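Local structure of hydrogenase expression/formation protein HypE (2Z1T) at residues T59-F64 with C138-I143; A74-V79 with A118-V123; I97-L102 with V133-C138; A162-A167 with V305-E310; N189-V194 with R251-N256. The protein binds ATP and metal ions and probably makes hydrogenase cyanide ligands by ATP-dependent dehydration of a carboxamide carried on its own C-terminal tail. One frame throughout, in Å; residues are numbered along the deposited sequence.

Contact 1: T59-F64 with C138-I143; sequences TVDPIF and CDKMFI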
# COMPACT_ATOMS: atom_id res chain seq x y z
N THR A 59 0.88 8.55 -9.45
CA THR A 59 0.35 8.51 -10.81
C THR A 59 0.98 9.58 -11.71
O THR A 59 0.56 9.77 -12.85
CB THR A 59 -1.16 8.69 -10.80
OG1 THR A 59 -1.48 9.98 -10.29
CG2 THR A 59 -1.82 7.64 -9.90
N VAL A 60 2.01 10.26 -11.21
CA VAL A 60 2.60 11.36 -11.94
C VAL A 60 2.77 11.09 -13.43
O VAL A 60 3.19 9.99 -13.84
CB VAL A 60 3.97 11.76 -11.33
CG1 VAL A 60 5.04 10.70 -11.62
CG2 VAL A 60 4.39 13.15 -11.82
N ASP A 61 2.45 12.10 -14.24
CA ASP A 61 2.59 12.04 -15.69
C ASP A 61 3.21 13.35 -16.17
O ASP A 61 2.61 14.41 -15.99
CB ASP A 61 1.22 11.84 -16.32
CG ASP A 61 1.29 11.80 -17.82
OD1 ASP A 61 0.45 12.47 -18.48
OD2 ASP A 61 2.18 11.11 -18.35
N PRO A 62 4.41 13.29 -16.78
CA PRO A 62 5.18 12.12 -17.18
C PRO A 62 5.93 11.46 -16.02
O PRO A 62 5.80 11.87 -14.86
CB PRO A 62 6.18 12.69 -18.18
CG PRO A 62 6.46 14.03 -17.65
CD PRO A 62 5.14 14.53 -17.10
N ILE A 63 6.72 10.44 -16.36
CA ILE A 63 7.29 9.54 -15.38
C ILE A 63 8.71 9.95 -15.03
O ILE A 63 9.14 9.81 -13.89
CB ILE A 63 7.13 8.07 -15.87
CG1 ILE A 63 5.68 7.64 -15.62
CG2 ILE A 63 8.12 7.08 -15.20
CD1 ILE A 63 5.27 6.39 -16.33
N PHE A 64 9.43 10.51 -16.01
CA PHE A 64 10.72 11.14 -15.74
C PHE A 64 10.63 12.63 -16.00
O PHE A 64 10.07 13.05 -17.00
CB PHE A 64 11.84 10.52 -16.57
CG PHE A 64 12.07 9.07 -16.29
CD1 PHE A 64 12.82 8.67 -15.19
CD2 PHE A 64 11.52 8.10 -17.12
CE1 PHE A 64 13.03 7.32 -14.92
CE2 PHE A 64 11.72 6.75 -16.86
CZ PHE A 64 12.48 6.36 -15.76
N CYS A 138 -4.02 0.34 -18.02
CA CYS A 138 -3.33 1.38 -17.25
C CYS A 138 -2.26 2.10 -18.08
O CYS A 138 -1.76 1.54 -19.06
CB CYS A 138 -2.75 0.82 -15.94
SG CYS A 138 -0.96 0.76 -15.83
N ASP A 139 -1.92 3.33 -17.69
CA ASP A 139 -0.99 4.18 -18.45
C ASP A 139 0.46 4.01 -17.99
O ASP A 139 0.97 4.76 -17.15
CB ASP A 139 -1.42 5.65 -18.41
CG ASP A 139 -0.52 6.58 -19.25
OD1 ASP A 139 0.21 6.12 -20.16
OD2 ASP A 139 -0.57 7.79 -19.00
N LYS A 140 1.12 3.02 -18.58
CA LYS A 140 2.54 2.72 -18.38
C LYS A 140 2.83 2.05 -17.03
O LYS A 140 3.24 0.87 -17.02
CB LYS A 140 3.45 3.94 -18.68
CG LYS A 140 3.03 4.76 -19.93
CD LYS A 140 4.19 5.46 -20.67
CE LYS A 140 4.79 6.66 -19.91
NZ LYS A 140 3.89 7.86 -19.84
N MET A 141 2.63 2.77 -15.92
CA MET A 141 2.75 2.22 -14.55
C MET A 141 2.20 3.15 -13.45
O MET A 141 2.07 4.35 -13.65
CB MET A 141 4.21 1.86 -14.20
CG MET A 141 5.04 3.03 -13.73
SD MET A 141 6.79 2.61 -13.62
CE MET A 141 6.86 1.93 -11.98
N PHE A 142 1.86 2.55 -12.29
CA PHE A 142 1.47 3.27 -11.09
C PHE A 142 2.12 2.56 -9.92
O PHE A 142 2.36 1.36 -9.99
CB PHE A 142 -0.03 3.19 -10.88
CG PHE A 142 -0.85 3.86 -11.94
CD1 PHE A 142 -2.09 3.33 -12.29
CD2 PHE A 142 -0.42 5.01 -12.58
CE1 PHE A 142 -2.86 3.93 -13.25
CE2 PHE A 142 -1.19 5.61 -13.54
CZ PHE A 142 -2.42 5.07 -13.88
N ILE A 143 2.37 3.28 -8.83
CA ILE A 143 3.03 2.68 -7.68
C ILE A 143 2.32 3.10 -6.41
O ILE A 143 2.06 4.28 -6.21
CB ILE A 143 4.52 3.12 -7.59
CG1 ILE A 143 5.33 2.58 -8.77
CG2 ILE A 143 5.15 2.68 -6.27
CD1 ILE A 143 6.74 3.13 -8.84
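Lys-140 and Ile-63 run antiparallel alongside each other at one end of the four-stranded sheet of the PurM-like N-terminal domain, where strand 141-151 begins beside the loop that leaves its neighbour 50-58. The lysine CB lies 3.9 Å from Ile-63 CD1, after which the chain bends at both chi3 (-72°) and chi4 (-70°) and curls back, bringing Lys-140 CE to 3.6 Å from the same Ile-63 CD1. At the tip, Lys-140 NZ stands 4.0 Å from Asp-61 OD2 in a long salt bridge, the two side chains lying roughly perpendicular. This amine may offset some of the repulsion between Asp-61 OD2 and Asp-139 OD2, which are 4.4 Å apart, although the stronger partner of Asp-139 is Arg-341. The protein's last residues thus share in the contact: Thr-59 OG1 is hydrogen-bonded to the carbonyl oxygen of Cys-343, the terminal cysteine that in HypE proteins probably carries the group to be dehydrated. No hydrogen bond joins the two segments themselves. On the strand itself the contact is through carbon, with Thr-59 CG2 set over one face of the Phe-142 ring, 4.0 Å from Phe-142 CD2.

Contact 2: A74-V79 with A118-V123; sequences AVHGTV and AREAGV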
# COMPACT_ATOMS: atom_id res chain seq x y z
N ALA A 74 7.74 8.10 -5.07
CA ALA A 74 7.23 6.91 -4.40
C ALA A 74 7.94 6.61 -3.07
O ALA A 74 7.28 6.31 -2.07
CB ALA A 74 7.30 5.73 -5.34
N VAL A 75 9.26 6.74 -3.04
CA VAL A 75 9.96 6.62 -1.76
C VAL A 75 9.85 7.90 -0.94
O VAL A 75 9.33 7.89 0.19
CB VAL A 75 11.46 6.25 -1.93
CG1 VAL A 75 12.15 6.28 -0.57
CG2 VAL A 75 11.62 4.91 -2.59
N HIS A 76 10.31 9.02 -1.50
CA HIS A 76 10.41 10.25 -0.73
C HIS A 76 9.07 10.63 -0.12
O HIS A 76 9.00 10.87 1.07
CB HIS A 76 10.98 11.41 -1.55
CG HIS A 76 12.36 11.19 -2.07
ND1 HIS A 76 12.76 11.67 -3.30
CD2 HIS A 76 13.43 10.56 -1.54
CE1 HIS A 76 14.02 11.32 -3.51
NE2 HIS A 76 14.46 10.65 -2.46
N GLY A 77 8.00 10.68 -0.91
CA GLY A 77 6.70 11.16 -0.40
C GLY A 77 6.11 10.30 0.72
O GLY A 77 5.41 10.79 1.61
N THR A 78 6.39 9.00 0.70
CA THR A 78 5.91 8.14 1.75
C THR A 78 6.78 8.22 3.00
O THR A 78 6.28 8.18 4.13
CB THR A 78 5.72 6.72 1.22
OG1 THR A 78 4.65 6.74 0.24
CG2 THR A 78 5.35 5.81 2.35
N VAL A 79 8.08 8.39 2.80
CA VAL A 79 8.98 8.67 3.91
C VAL A 79 8.49 9.93 4.65
O VAL A 79 8.38 9.97 5.88
CB VAL A 79 10.42 8.79 3.43
CG1 VAL A 79 11.34 9.27 4.55
CG2 VAL A 79 10.91 7.42 2.92
N ALA A 118 15.57 4.89 -1.10
CA ALA A 118 15.44 4.14 0.16
C ALA A 118 16.75 4.12 0.95
O ALA A 118 16.76 4.35 2.17
CB ALA A 118 14.92 2.71 -0.08
N ARG A 119 17.85 3.85 0.25
CA ARG A 119 19.18 3.74 0.85
C ARG A 119 19.53 5.10 1.41
O ARG A 119 20.02 5.25 2.53
CB ARG A 119 20.19 3.37 -0.24
CG ARG A 119 21.21 2.31 0.14
CD ARG A 119 22.08 1.89 -1.06
NE ARG A 119 21.31 1.23 -2.12
CZ ARG A 119 21.13 1.72 -3.35
NH1 ARG A 119 21.65 2.89 -3.71
NH2 ARG A 119 20.41 1.02 -4.23
N GLU A 120 19.20 6.11 0.62
CA GLU A 120 19.49 7.48 0.96
C GLU A 120 18.74 7.93 2.21
O GLU A 120 19.29 8.71 2.98
CB GLU A 120 19.10 8.34 -0.21
CG GLU A 120 20.04 9.41 -0.52
CD GLU A 120 19.46 10.28 -1.63
OE1 GLU A 120 18.57 11.13 -1.35
OE2 GLU A 120 19.89 10.06 -2.80
N ALA A 121 17.52 7.42 2.42
CA ALA A 121 16.69 7.79 3.56
C ALA A 121 16.80 6.87 4.78
O ALA A 121 16.21 7.14 5.82
CB ALA A 121 15.24 7.91 3.13
N GLY A 122 17.54 5.77 4.66
CA GLY A 122 17.73 4.88 5.80
C GLY A 122 16.57 3.93 6.00
O GLY A 122 16.30 3.47 7.12
N VAL A 123 15.90 3.61 4.89
CA VAL A 123 14.61 2.95 4.91
C VAL A 123 14.65 1.72 4.04
O VAL A 123 15.21 1.77 2.94
CB VAL A 123 13.53 3.95 4.42
CG1 VAL A 123 12.64 3.38 3.34
CG2 VAL A 123 12.74 4.47 5.60
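Val-75 and Ala-118 mark the tight part of this contact between helices 70-83 and 104-121, and they illustrate how a small residue lets a neighbouring helix come near. With CG1 trans to the backbone N (chi1 175°), Val-75 directs that methyl at the backbone of the other helix: Val-75 CG1 lies 3.7 Å from Ala-118 N and 4.0 Å from Ala-118 CA. One turn further on, Val-79 repeats the pattern more loosely. Its CG2 is 4.4 Å from Ala-121 CB and equally far from Val-123 CG2, so a single methyl meets both Ala-121 and, two residues on, Val-123. Val-123 is turned inward by a Schellman motif, in which Gly-122 takes a positive phi of 82° and Val-123 N bonds back to Ala-118 O at 2.9 Å.

The solvent side is looser. There the exposed Glu-120 brings OE1 only to 4.3 Å from His-76 NE2, too far for a hydrogen bond. The imidazole is steadied instead through ND1, which is bonded to Ser-198.

Both segments pack on strand 87-99: Val-79 and Val-123 each touch Pro-89, and Val-123 also reaches Leu-92. The arrangement is that of paired helices packed on the sheet of a PurM-like N-terminal domain, with helix 70-83 also carrying Asp-81, a magnesium ligand.

Contact 3: I97-L102 with V133-C138; sequences ILEEGL and VPRGAC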
# COMPACT_ATOMS: atom_id res chain seq x y z
N ILE A 97 1.67 -1.37 -10.40
CA ILE A 97 0.74 -1.75 -11.43
C ILE A 97 1.38 -1.27 -12.73
O ILE A 97 1.57 -0.07 -12.93
CB ILE A 97 -0.64 -1.16 -11.19
CG1 ILE A 97 -1.17 -1.63 -9.82
CG2 ILE A 97 -1.58 -1.55 -12.31
CD1 ILE A 97 -2.35 -0.83 -9.28
N LEU A 98 1.75 -2.24 -13.58
CA LEU A 98 2.50 -1.99 -14.81
C LEU A 98 1.70 -2.35 -16.04
O LEU A 98 0.91 -3.30 -16.02
CB LEU A 98 3.79 -2.81 -14.84
CG LEU A 98 4.64 -2.98 -13.58
CD1 LEU A 98 5.53 -4.21 -13.73
CD2 LEU A 98 5.46 -1.75 -13.29
N GLU A 99 1.94 -1.62 -17.13
CA GLU A 99 1.32 -1.87 -18.42
C GLU A 99 2.10 -2.91 -19.23
O GLU A 99 3.33 -2.85 -19.32
CB GLU A 99 1.19 -0.57 -19.21
CG GLU A 99 0.23 -0.63 -20.37
CD GLU A 99 0.12 0.70 -21.11
OE1 GLU A 99 -0.98 1.02 -21.61
OE2 GLU A 99 1.14 1.43 -21.19
N GLU A 100 1.36 -3.85 -19.82
CA GLU A 100 1.89 -4.90 -20.69
C GLU A 100 2.76 -4.29 -21.79
O GLU A 100 2.36 -3.32 -22.43
CB GLU A 100 0.71 -5.65 -21.31
CG GLU A 100 1.03 -6.88 -22.15
CD GLU A 100 -0.09 -7.19 -23.16
OE1 GLU A 100 -0.15 -8.34 -23.67
OE2 GLU A 100 -0.90 -6.27 -23.45
N GLY A 101 3.95 -4.84 -21.99
CA GLY A 101 4.87 -4.36 -23.03
C GLY A 101 5.57 -3.04 -22.72
O GLY A 101 6.30 -2.49 -23.55
N LEU A 102 5.32 -2.52 -21.53
CA LEU A 102 6.07 -1.40 -20.98
C LEU A 102 7.57 -1.60 -21.17
O LEU A 102 8.06 -2.75 -21.06
CB LEU A 102 5.76 -1.24 -19.49
CG LEU A 102 6.40 -0.05 -18.78
CD1 LEU A 102 5.84 1.25 -19.34
CD2 LEU A 102 6.16 -0.13 -17.29
N VAL A 133 -1.09 -5.48 -16.36
CA VAL A 133 -2.41 -5.38 -16.96
C VAL A 133 -2.33 -5.17 -18.47
O VAL A 133 -1.35 -4.61 -18.96
CB VAL A 133 -3.27 -4.27 -16.30
CG1 VAL A 133 -3.57 -4.62 -14.85
CG2 VAL A 133 -2.59 -2.92 -16.42
N PRO A 134 -3.34 -5.66 -19.21
CA PRO A 134 -3.35 -5.46 -20.66
C PRO A 134 -3.18 -3.98 -21.05
O PRO A 134 -3.40 -3.08 -20.23
CB PRO A 134 -4.72 -6.01 -21.09
CG PRO A 134 -5.51 -6.19 -19.81
CD PRO A 134 -4.50 -6.47 -18.78
N ARG A 135 -2.77 -3.74 -22.29
CA ARG A 135 -2.52 -2.37 -22.74
C ARG A 135 -3.85 -1.62 -22.82
O ARG A 135 -4.87 -2.21 -23.19
CB ARG A 135 -1.75 -2.36 -24.05
CG ARG A 135 -0.40 -3.07 -23.93
CD ARG A 135 0.41 -3.15 -25.22
NE ARG A 135 -0.31 -3.86 -26.28
CZ ARG A 135 -0.48 -3.39 -27.51
NH1 ARG A 135 0.04 -2.21 -27.86
NH2 ARG A 135 -1.16 -4.11 -28.40
N GLY A 136 -3.83 -0.35 -22.43
CA GLY A 136 -5.06 0.42 -22.26
C GLY A 136 -5.58 0.42 -20.84
O GLY A 136 -6.00 1.46 -20.32
N ALA A 137 -5.55 -0.75 -20.19
CA ALA A 137 -6.00 -0.89 -18.80
C ALA A 137 -5.30 0.03 -17.79
O ALA A 137 -5.91 0.44 -16.79
CB ALA A 137 -5.90 -2.34 -18.35
N CYS A 138 -4.02 0.34 -18.02
CA CYS A 138 -3.33 1.38 -17.25
C CYS A 138 -2.26 2.10 -18.08
O CYS A 138 -1.76 1.54 -19.06
CB CYS A 138 -2.75 0.82 -15.94
SG CYS A 138 -0.96 0.76 -15.83
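Leu-98 and Glu-100 hold Val-133 between them in the ladder of a parallel strand pair, the closing end of a beta-alpha-beta crossover in which helix 104-121 links strand 87-99 to strand 124-133. Val-133 N donates to Leu-98 O at 3.0 Å, and Glu-100 N donates to Val-133 O at 2.9 Å. Glu-99, opposite Val-133 in the bridge, adds a side-chain bond. A chi1 of -164° swings Glu-99 CG away from its own N, and the extended chain carries OE1 to Gly-136 N at 3.3 Å. That bond is nearly straight, 174° at the hydrogen, and uses the anti lone pair, but the carboxylate is crowded against Cys-138 O in the model, so its exact placing is less sure. Glu-99 OE2 takes a weak bond from Lys-140 N, so the carboxylate probably links two points of the loop before strand 141-151.

Outward, the polar grip weakens. Glu-100 OE2 accepts a weak bond from Arg-135 N and lies at the edge of the Arg-135 guanidinium, in its plane, 3.8 Å from Arg-135 NE. This salt bridge is long, and the carboxylate and guanidinium planes are 54° apart.

Apolar packing finishes the contact near the dimer interface, where Phe-142 of the second subunit packs on Cys-138. Within the chain, Ile-97 CG2 touches both Val-133 CG1, at 4.5 Å, and Cys-138 SG, at 4.3 Å.

Contact 4: A162-A167 with V305-E310; sequences ARPGDA and VKSVGE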
# COMPACT_ATOMS: atom_id res chain seq x y z
N ALA A 162 -2.34 22.92 16.34
CA ALA A 162 -1.94 24.32 16.14
C ALA A 162 -2.69 25.12 17.18
O ALA A 162 -3.86 24.82 17.48
CB ALA A 162 -2.29 24.79 14.74
N ARG A 163 -2.02 26.09 17.79
CA ARG A 163 -2.66 26.86 18.84
C ARG A 163 -2.23 28.34 18.87
O ARG A 163 -1.13 28.68 18.40
CB ARG A 163 -2.48 26.17 20.21
CG ARG A 163 -1.06 26.01 20.66
CD ARG A 163 -0.91 26.45 22.11
NE ARG A 163 0.49 26.44 22.56
CZ ARG A 163 0.89 26.86 23.76
NH1 ARG A 163 0.01 27.33 24.63
NH2 ARG A 163 2.18 26.80 24.08
N PRO A 164 -3.11 29.22 19.38
CA PRO A 164 -2.83 30.66 19.49
C PRO A 164 -1.39 30.96 19.92
O PRO A 164 -0.99 30.58 21.02
CB PRO A 164 -3.80 31.11 20.57
CG PRO A 164 -4.97 30.21 20.40
CD PRO A 164 -4.46 28.90 19.89
N GLY A 165 -0.64 31.62 19.05
CA GLY A 165 0.70 32.08 19.38
C GLY A 165 1.82 31.25 18.81
O GLY A 165 3.00 31.53 19.05
N ASP A 166 1.47 30.20 18.07
CA ASP A 166 2.44 29.38 17.35
C ASP A 166 2.93 30.10 16.09
O ASP A 166 2.16 30.81 15.42
CB ASP A 166 1.81 28.05 16.94
CG ASP A 166 1.65 27.07 18.11
OD1 ASP A 166 2.22 27.32 19.20
OD2 ASP A 166 0.96 26.04 17.92
N ALA A 167 4.20 29.91 15.78
CA ALA A 167 4.77 30.33 14.50
C ALA A 167 4.49 29.30 13.40
O ALA A 167 4.49 28.09 13.64
CB ALA A 167 6.26 30.52 14.64
N VAL A 305 -0.17 31.67 14.25
CA VAL A 305 -1.52 31.15 14.46
C VAL A 305 -2.20 32.00 15.51
O VAL A 305 -1.68 32.20 16.60
CB VAL A 305 -1.50 29.65 14.92
CG1 VAL A 305 -2.90 29.16 15.27
CG2 VAL A 305 -0.87 28.77 13.87
N LYS A 306 -3.38 32.50 15.15
CA LYS A 306 -4.17 33.37 16.02
C LYS A 306 -5.56 32.79 16.29
O LYS A 306 -6.12 32.06 15.46
CB LYS A 306 -4.23 34.79 15.44
CG LYS A 306 -3.06 35.65 15.93
CD LYS A 306 -2.39 36.51 14.86
CE LYS A 306 -1.31 37.39 15.48
NZ LYS A 306 -0.11 37.56 14.61
N SER A 307 -6.08 33.09 17.48
CA SER A 307 -7.40 32.60 17.90
C SER A 307 -8.53 33.40 17.26
O SER A 307 -8.34 34.55 16.87
CB SER A 307 -7.52 32.62 19.43
OG SER A 307 -7.14 33.88 19.96
N VAL A 308 -9.70 32.78 17.17
CA VAL A 308 -10.89 33.40 16.59
C VAL A 308 -11.00 34.89 16.95
O VAL A 308 -10.80 35.28 18.11
CB VAL A 308 -12.16 32.65 17.05
CG1 VAL A 308 -13.44 33.48 16.79
CG2 VAL A 308 -12.22 31.27 16.38
N GLY A 309 -11.28 35.72 15.94
CA GLY A 309 -11.56 37.14 16.14
C GLY A 309 -10.40 38.00 16.63
O GLY A 309 -10.60 39.18 16.92
N GLU A 310 -9.21 37.42 16.71
CA GLU A 310 -8.02 38.14 17.19
C GLU A 310 -7.54 39.23 16.23
O GLU A 310 -6.88 40.18 16.65
CB GLU A 310 -6.88 37.17 17.52
CG GLU A 310 -5.91 37.67 18.60
CD GLU A 310 -4.61 36.86 18.67
OE1 GLU A 310 -3.53 37.51 18.65
OE2 GLU A 310 -4.65 35.60 18.74
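An antiparallel strand pair in the mixed sheet of the PurM-like C-terminal domain, 166-170 with 300-306, is joined here by Val-305, which bonds through both its N and its O. Gly-165 N reaches Val-305 O at 2.7 Å in an almost straight bond (176°), and Val-305 N returns to Asp-166 O, also at 2.7 Å. Gly-165 sits in a type II turn from Arg-163 to Asp-166, with the positive phi usual at that position. The valine side chain spreads against the turn. Val-305 CG1 lies 3.6 Å from Arg-163 O. The other methyl, Val-305 CG2, meets Asp-166 CB at 4.1 Å and Ala-162 CB at 4.3 Å. Farther out, Pro-164 CG rests on Ser-307 CB at 3.6 Å.

Each segment also ties its own turn with a carboxylate. Asp-166 OD2 receives Arg-163 N from above its plane and bonds His-216 as well. Glu-310 OE2 takes Ser-307 N and Ser-307 OG from opposite faces, holding a second type II turn. Across the contact the polar work is thus done by backbone alone; the acidic side chains fix the shapes of the turns, and their charge is probably tempered by the donors gathered round them.

Contact 5: N189-V194 with R251-N256; sequences NFAADV and RESVRN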
# COMPACT_ATOMS: atom_id res chain seq x y z
N ASN A 189 10.24 24.59 -21.22
CA ASN A 189 11.44 24.38 -20.41
C ASN A 189 11.68 25.37 -19.27
O ASN A 189 12.20 24.96 -18.22
CB ASN A 189 12.69 24.23 -21.29
CG ASN A 189 13.01 22.76 -21.62
OD1 ASN A 189 12.60 21.84 -20.90
ND2 ASN A 189 13.75 22.54 -22.71
N PHE A 190 11.31 26.63 -19.46
CA PHE A 190 11.59 27.72 -18.50
C PHE A 190 13.00 27.62 -17.92
O PHE A 190 13.83 26.84 -18.40
CB PHE A 190 10.56 27.75 -17.36
CG PHE A 190 9.21 28.25 -17.77
CD1 PHE A 190 8.17 27.36 -18.04
CD2 PHE A 190 8.96 29.62 -17.86
CE1 PHE A 190 6.91 27.82 -18.42
CE2 PHE A 190 7.70 30.10 -18.24
CZ PHE A 190 6.67 29.19 -18.52
N ALA A 191 13.25 28.39 -16.86
CA ALA A 191 14.56 28.41 -16.22
C ALA A 191 15.03 27.00 -15.90
O ALA A 191 14.24 26.15 -15.51
CB ALA A 191 14.54 29.26 -14.98
N ALA A 192 16.33 26.76 -16.10
CA ALA A 192 16.95 25.48 -15.78
C ALA A 192 16.84 25.15 -14.29
O ALA A 192 17.07 24.01 -13.89
CB ALA A 192 18.41 25.48 -16.22
N ASP A 193 16.49 26.14 -13.48
CA ASP A 193 16.50 25.99 -12.02
C ASP A 193 15.12 25.65 -11.45
O ASP A 193 14.95 25.53 -10.23
CB ASP A 193 17.24 27.17 -11.33
CG ASP A 193 16.31 28.28 -10.80
OD1 ASP A 193 16.54 28.69 -9.63
OD2 ASP A 193 15.41 28.78 -11.52
N VAL A 194 14.16 25.47 -12.35
CA VAL A 194 12.83 24.99 -12.03
C VAL A 194 12.86 23.48 -12.17
O VAL A 194 12.93 22.96 -13.28
CB VAL A 194 11.78 25.52 -13.04
CG1 VAL A 194 10.45 24.73 -12.91
CG2 VAL A 194 11.54 27.03 -12.85
N ARG A 251 10.54 30.90 -5.94
CA ARG A 251 11.66 31.21 -6.86
C ARG A 251 11.15 32.07 -7.99
O ARG A 251 10.05 31.84 -8.49
CB ARG A 251 12.25 29.95 -7.48
CG ARG A 251 13.27 29.27 -6.64
CD ARG A 251 13.87 28.09 -7.39
NE ARG A 251 14.73 27.29 -6.52
CZ ARG A 251 14.27 26.33 -5.71
NH1 ARG A 251 12.97 26.08 -5.66
NH2 ARG A 251 15.10 25.62 -4.95
N GLU A 252 11.96 33.05 -8.41
CA GLU A 252 11.54 34.05 -9.42
C GLU A 252 11.05 33.35 -10.69
O GLU A 252 9.97 33.67 -11.20
CB GLU A 252 12.68 35.04 -9.73
CG GLU A 252 12.26 36.25 -10.60
CD GLU A 252 13.44 36.95 -11.30
OE1 GLU A 252 14.62 36.67 -10.94
OE2 GLU A 252 13.21 37.79 -12.20
N SER A 253 11.83 32.39 -11.17
CA SER A 253 11.47 31.62 -12.36
C SER A 253 10.18 30.81 -12.18
O SER A 253 9.48 30.54 -13.16
CB SER A 253 12.61 30.71 -12.78
OG SER A 253 13.04 29.90 -11.71
N VAL A 254 9.87 30.44 -10.93
CA VAL A 254 8.60 29.77 -10.61
C VAL A 254 7.51 30.80 -10.62
O VAL A 254 6.41 30.55 -11.12
CB VAL A 254 8.63 28.97 -9.27
CG1 VAL A 254 7.24 28.52 -8.86
CG2 VAL A 254 9.58 27.76 -9.36
N ARG A 255 7.80 31.99 -10.09
CA ARG A 255 6.85 33.09 -10.22
C ARG A 255 6.52 33.35 -11.69
O ARG A 255 5.34 33.44 -12.05
CB ARG A 255 7.33 34.36 -9.52
CG ARG A 255 6.51 34.66 -8.27
CD ARG A 255 7.27 35.46 -7.20
NE ARG A 255 6.65 35.43 -5.86
CZ ARG A 255 5.38 35.09 -5.58
NH1 ARG A 255 4.52 34.74 -6.54
NH2 ARG A 255 4.96 35.10 -4.32
N ASN A 256 7.55 33.43 -12.53
CA ASN A 256 7.36 33.72 -13.96
C ASN A 256 6.72 32.58 -14.74
O ASN A 256 5.90 32.81 -15.64
CB ASN A 256 8.67 34.15 -14.63
CG ASN A 256 9.17 35.48 -14.11
OD1 ASN A 256 8.39 36.37 -13.78
ND2 ASN A 256 10.49 35.61 -14.01
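Ser-253 and Asp-193 meet because of their first torsions: chi1 of 54° tucks Ser-253 OG in over its own backbone, and chi1 of 97° turns the Asp-193 carboxylate toward it. The setting is the start of helix 252-260, with Arg-251 at the N-cap position, packed against a type I turn from Ala-191 to Val-194. Ser-253 OG donates to Asp-193 OD2 at 2.6 Å, meeting the syn side of that oxygen slightly out of the carboxylate plane. An acidic group placed beside the first turn of a helix is probably favoured by the helix dipole.

The other oxygen, Asp-193 OD1, faces Arg-251. It lies 3.5 Å from Arg-251 CD, and its 3.9 Å separation from Arg-251 NE makes a long salt bridge in which the carboxylate and guanidinium planes stand 82° apart. The arginine, extended from CG to NE, has its stronger charged partner in Asp-176 of helix 176-184, which receives NH1. Arg-251 therefore connects the turn to that helix as well.

Away from the polar pair the contact is mostly carbon, and Ala-191 CB lies against Ser-253 CB. Separately, Phe-190 approaches a backbone carbonyl, its CE2 4.2 Å from Asn-256 O. On the buried side Val-194 also touches Thr-180 of helix 176-184, while Val-194 CG2 meets Val-254 CG2 at 4.1 Å.

Overall arrangement
From the N terminus, segment 59-64 opens contact 1, which closes only when strand 141-151 begins. Contacts 2 and 3 both fall inside that loop, and their segments alternate: 74-79, 97-102, 118-123, 133-138. Contact 2 joins the two helices on the N-terminal sheet, while contact 3 pairs strands 87-99 and 124-133. Contacts 1 and 3 share Cys-138, reach neighbouring strands of that sheet and both touch the second subunit; contact 1 also touches contact 2. The chain then enters the C-terminal domain, where contact 4 pairs strands 166-170 and 300-306. Contact 5, nested within its loop, fastens helix 252-260 to an earlier turn, the centres of contacts 4 and 5 lying about 34 Å apart.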